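Long-range contact in phosphotriesterase family protein (Listeria monocytogenes serotype 4b str. H7858, PDB 3PNZ), which probably hydrolyses phosphorylated sugar lactones, using a two-zinc site in an amidohydrolase-type TIM barrel: residues 248-260 against 295-308. Residues are numbered along the deposited sequence; the frame is centred on the assembly and turned at random.
Sequences ESARIAAILYLVS and WVPRFIDEANEKGF
Trp295 reaches Glu248 with the edge of its indole: NE1 lies 3.0 Å from OE1, but the N-H...O angle of 133° marks this hydrogen bond as weak. The carboxylate stands almost perpendicular to the indole. Its firmer partners are Arg251, which grips both oxygens side-on from above the carboxylate plane, and the backbone N of Ala241. Arg298 lays one face of its guanidinium over Glu248 CB, while its NE comes within 3.4 Å of Ile252 CD1. Phe299 offers CD1 to Ile252 CG2 and CZ to Leu256 CD2; its ring also meets Phe317 of helix 310-325. Trp295, Arg298, Phe299 and Glu302 thus form the hole that receives Ile252 as a knob, where segments 248-260 and 295-305 cross at -56°. Glu302 OE1 takes both NE and NH1 of Arg298, whereas OE2 accepts Lys306 NZ on its anti lone pair. A water bridges the helices, donating to Glu302 OE2 (2.6 Å) and to Ser249 O. Gly307, at positive phi, completes a Schellman motif (Phe308 N to Ala303 O, Gly307 N to Asn304 O), and Phe308 turns back toward helix 248-260. With CG beside its own backbone N, Phe308 receives Leu256 CD2 over the ring centre, a CH-pi contact of 3.9 Å to the centroid, only 13° off the normal; Val259 CG1 touches CD1 of the same ring. Barrel helix 248-260 is therefore joined to helix 289-305, which follows the last barrel strand, mainly by apolar packing round Ile252, Leu256 and the two phenylalanines, the weak indole bond and the water bridge adding polar links.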
# COMPACT_ATOMS: atom_id res chain seq x y z
N GLU A 248 -10.77 5.37 16.99
CA GLU A 248 -9.77 4.32 17.03
C GLU A 248 -10.33 3.03 17.63
O GLU A 248 -9.98 1.93 17.19
CB GLU A 248 -8.54 4.77 17.82
CG GLU A 248 -7.31 3.97 17.45
CD GLU A 248 -7.06 4.02 15.95
OE1 GLU A 248 -7.01 2.94 15.32
OE2 GLU A 248 -6.93 5.14 15.41
N SER A 249 -11.16 3.17 18.65
CA SER A 249 -11.81 2.02 19.27
C SER A 249 -12.53 1.13 18.26
O SER A 249 -12.57 -0.09 18.44
CB SER A 249 -12.81 2.49 20.34
OG SER A 249 -13.64 3.52 19.82
N ALA A 250 -13.11 1.73 17.23
CA ALA A 250 -13.85 0.95 16.23
C ALA A 250 -12.90 0.13 15.36
O ALA A 250 -13.19 -1.04 15.05
CB ALA A 250 -14.72 1.86 15.37
N ARG A 251 -11.78 0.72 14.96
CA ARG A 251 -10.78 -0.04 14.21
C ARG A 251 -10.24 -1.18 15.07
O ARG A 251 -10.13 -2.33 14.62
CB ARG A 251 -9.65 0.87 13.71
CG ARG A 251 -10.03 1.72 12.49
CD ARG A 251 -8.90 2.65 12.05
NE ARG A 251 -8.75 3.76 12.98
CZ ARG A 251 -9.43 4.91 12.89
NH1 ARG A 251 -10.28 5.10 11.88
NH2 ARG A 251 -9.24 5.86 13.79
N ILE A 252 -9.93 -0.87 16.32
CA ILE A 252 -9.34 -1.87 17.20
C ILE A 252 -10.32 -3.02 17.46
O ILE A 252 -9.94 -4.19 17.46
CB ILE A 252 -8.83 -1.22 18.51
CG1 ILE A 252 -7.56 -0.42 18.22
CG2 ILE A 252 -8.59 -2.28 19.59
CD1 ILE A 252 -7.06 0.43 19.38
N ALA A 253 -11.60 -2.69 17.64
CA ALA A 253 -12.62 -3.72 17.82
C ALA A 253 -12.70 -4.66 16.62
O ALA A 253 -12.87 -5.88 16.77
CB ALA A 253 -13.98 -3.08 18.10
N ALA A 254 -12.58 -4.10 15.42
CA ALA A 254 -12.68 -4.89 14.19
C ALA A 254 -11.48 -5.82 14.06
O ALA A 254 -11.61 -6.97 13.66
CB ALA A 254 -12.78 -3.96 12.97
N ILE A 255 -10.31 -5.30 14.41
CA ILE A 255 -9.10 -6.12 14.41
C ILE A 255 -9.25 -7.28 15.39
O ILE A 255 -8.98 -8.43 15.05
CB ILE A 255 -7.86 -5.28 14.76
CG1 ILE A 255 -7.51 -4.37 13.59
CG2 ILE A 255 -6.67 -6.17 15.12
CD1 ILE A 255 -6.50 -3.31 13.91
N LEU A 256 -9.71 -6.97 16.60
CA LEU A 256 -9.83 -8.00 17.63
C LEU A 256 -10.92 -9.03 17.31
O LEU A 256 -10.81 -10.19 17.69
CB LEU A 256 -10.04 -7.38 19.02
CG LEU A 256 -8.83 -6.59 19.54
CD1 LEU A 256 -9.18 -5.95 20.87
CD2 LEU A 256 -7.61 -7.50 19.66
N TYR A 257 -11.95 -8.62 16.58
CA TYR A 257 -12.92 -9.61 16.10
C TYR A 257 -12.24 -10.61 15.18
O TYR A 257 -12.44 -11.83 15.30
CB TYR A 257 -14.11 -8.96 15.38
CG TYR A 257 -14.99 -9.99 14.72
CD1 TYR A 257 -15.85 -10.78 15.48
CD2 TYR A 257 -14.94 -10.20 13.35
CE1 TYR A 257 -16.65 -11.74 14.88
CE2 TYR A 257 -15.74 -11.16 12.74
CZ TYR A 257 -16.60 -11.92 13.51
OH TYR A 257 -17.39 -12.87 12.91
N LEU A 258 -11.44 -10.12 14.24
CA LEU A 258 -10.75 -11.02 13.32
C LEU A 258 -9.78 -11.92 14.10
O LEU A 258 -9.68 -13.11 13.80
CB LEU A 258 -10.01 -10.24 12.22
CG LEU A 258 -10.93 -9.73 11.10
CD1 LEU A 258 -10.19 -8.74 10.21
CD2 LEU A 258 -11.48 -10.90 10.26
N VAL A 259 -9.10 -11.36 15.10
CA VAL A 259 -8.22 -12.18 15.94
C VAL A 259 -9.04 -13.27 16.62
O VAL A 259 -8.66 -14.44 16.61
CB VAL A 259 -7.44 -11.35 16.98
CG1 VAL A 259 -6.65 -12.27 17.91
CG2 VAL A 259 -6.49 -10.38 16.28
N SER A 260 -10.19 -12.90 17.18
CA SER A 260 -11.02 -13.89 17.87
C SER A 260 -11.51 -15.00 16.94
O SER A 260 -11.78 -16.11 17.38
CB SER A 260 -12.20 -13.21 18.59
OG SER A 260 -13.21 -12.86 17.66
N TRP A 295 -0.03 4.47 19.02
CA TRP A 295 -1.05 3.45 18.78
C TRP A 295 -0.66 2.10 19.37
O TRP A 295 -1.49 1.42 19.98
CB TRP A 295 -1.35 3.31 17.29
CG TRP A 295 -2.54 2.42 16.99
CD1 TRP A 295 -3.86 2.80 16.93
CD2 TRP A 295 -2.51 1.01 16.70
NE1 TRP A 295 -4.65 1.71 16.63
CE2 TRP A 295 -3.85 0.61 16.47
CE3 TRP A 295 -1.49 0.06 16.59
CZ2 TRP A 295 -4.18 -0.71 16.16
CZ3 TRP A 295 -1.83 -1.26 16.27
CH2 TRP A 295 -3.17 -1.62 16.06
N VAL A 296 0.59 1.71 19.19
CA VAL A 296 1.06 0.42 19.68
C VAL A 296 0.84 0.25 21.19
O VAL A 296 0.24 -0.73 21.62
CB VAL A 296 2.53 0.16 19.25
CG1 VAL A 296 3.14 -0.96 20.09
CG2 VAL A 296 2.58 -0.18 17.77
N PRO A 297 1.32 1.20 22.01
CA PRO A 297 1.09 1.05 23.45
C PRO A 297 -0.39 0.99 23.81
O PRO A 297 -0.77 0.24 24.70
CB PRO A 297 1.75 2.30 24.04
CG PRO A 297 2.77 2.71 23.04
CD PRO A 297 2.17 2.36 21.70
N ARG A 298 -1.22 1.76 23.12
CA ARG A 298 -2.65 1.72 23.42
C ARG A 298 -3.25 0.38 23.02
O ARG A 298 -4.02 -0.22 23.77
CB ARG A 298 -3.40 2.85 22.73
CG ARG A 298 -4.90 2.77 23.03
CD ARG A 298 -5.72 3.19 21.87
NE ARG A 298 -7.06 2.61 21.93
CZ ARG A 298 -8.18 3.30 21.73
NH1 ARG A 298 -9.36 2.69 21.80
NH2 ARG A 298 -8.11 4.60 21.49
N PHE A 299 -2.90 -0.09 21.82
CA PHE A 299 -3.42 -1.38 21.37
C PHE A 299 -3.03 -2.51 22.31
O PHE A 299 -3.85 -3.36 22.66
CB PHE A 299 -2.97 -1.72 19.95
CG PHE A 299 -3.43 -3.08 19.51
CD1 PHE A 299 -4.71 -3.25 19.01
CD2 PHE A 299 -2.62 -4.19 19.67
CE1 PHE A 299 -5.16 -4.51 18.63
CE2 PHE A 299 -3.07 -5.45 19.30
CZ PHE A 299 -4.33 -5.61 18.78
N ILE A 300 -1.76 -2.53 22.70
CA ILE A 300 -1.29 -3.55 23.62
C ILE A 300 -2.11 -3.53 24.91
O ILE A 300 -2.61 -4.56 25.35
CB ILE A 300 0.21 -3.38 23.93
CG1 ILE A 300 1.03 -3.66 22.67
CG2 ILE A 300 0.63 -4.31 25.06
CD1 ILE A 300 2.52 -3.37 22.82
N ASP A 301 -2.28 -2.33 25.47
CA ASP A 301 -3.00 -2.18 26.73
C ASP A 301 -4.45 -2.61 26.58
O ASP A 301 -4.96 -3.40 27.37
CB ASP A 301 -2.93 -0.74 27.22
CG ASP A 301 -3.45 -0.58 28.63
OD1 ASP A 301 -4.24 0.36 28.88
OD2 ASP A 301 -3.07 -1.41 29.49
N GLU A 302 -5.12 -2.11 25.54
CA GLU A 302 -6.53 -2.42 25.34
C GLU A 302 -6.72 -3.91 25.03
O GLU A 302 -7.63 -4.55 25.58
CB GLU A 302 -7.14 -1.53 24.24
CG GLU A 302 -8.63 -1.71 24.10
CD GLU A 302 -9.28 -0.73 23.13
OE1 GLU A 302 -8.58 0.13 22.56
OE2 GLU A 302 -10.50 -0.85 22.92
N ALA A 303 -5.88 -4.47 24.16
CA ALA A 303 -5.98 -5.90 23.86
C ALA A 303 -5.76 -6.75 25.11
O ALA A 303 -6.49 -7.72 25.34
CB ALA A 303 -4.97 -6.29 22.78
N ASN A 304 -4.75 -6.39 25.90
CA ASN A 304 -4.47 -7.08 27.15
C ASN A 304 -5.69 -7.01 28.07
O ASN A 304 -6.09 -8.01 28.67
CB ASN A 304 -3.26 -6.47 27.86
CG ASN A 304 -1.93 -6.86 27.23
OD1 ASN A 304 -1.85 -7.80 26.43
ND2 ASN A 304 -0.88 -6.15 27.61
N GLU A 305 -6.29 -5.83 28.17
CA GLU A 305 -7.47 -5.65 29.02
C GLU A 305 -8.61 -6.55 28.57
O GLU A 305 -9.37 -7.07 29.39
CB GLU A 305 -7.91 -4.17 29.05
CG GLU A 305 -6.99 -3.25 29.86
CD GLU A 305 -7.42 -1.78 29.85
OE1 GLU A 305 -8.42 -1.42 29.18
OE2 GLU A 305 -6.73 -0.97 30.53
N LYS A 306 -8.73 -6.75 27.26
CA LYS A 306 -9.82 -7.56 26.72
C LYS A 306 -9.48 -9.05 26.63
O LYS A 306 -10.25 -9.83 26.08
CB LYS A 306 -10.27 -7.04 25.36
CG LYS A 306 -10.76 -5.59 25.38
CD LYS A 306 -11.94 -5.40 24.46
CE LYS A 306 -11.83 -4.13 23.63
NZ LYS A 306 -12.02 -2.88 24.43
N GLY A 307 -8.32 -9.43 27.16
CA GLY A 307 -7.99 -10.84 27.26
C GLY A 307 -7.11 -11.40 26.16
O GLY A 307 -6.86 -12.61 26.09
N PHE A 308 -6.61 -10.53 25.28
CA PHE A 308 -5.74 -10.99 24.20
C PHE A 308 -4.27 -10.87 24.60
O PHE A 308 -3.95 -10.32 25.66
CB PHE A 308 -6.02 -10.19 22.91
CG PHE A 308 -7.43 -10.33 22.39
CD1 PHE A 308 -7.76 -11.31 21.46
CD2 PHE A 308 -8.43 -9.46 22.81
CE1 PHE A 308 -9.06 -11.44 20.98
CE2 PHE A 308 -9.73 -9.57 22.33
CZ PHE A 308 -10.04 -10.56 21.41
O HOH W 1 -12.10 -1.27 20.86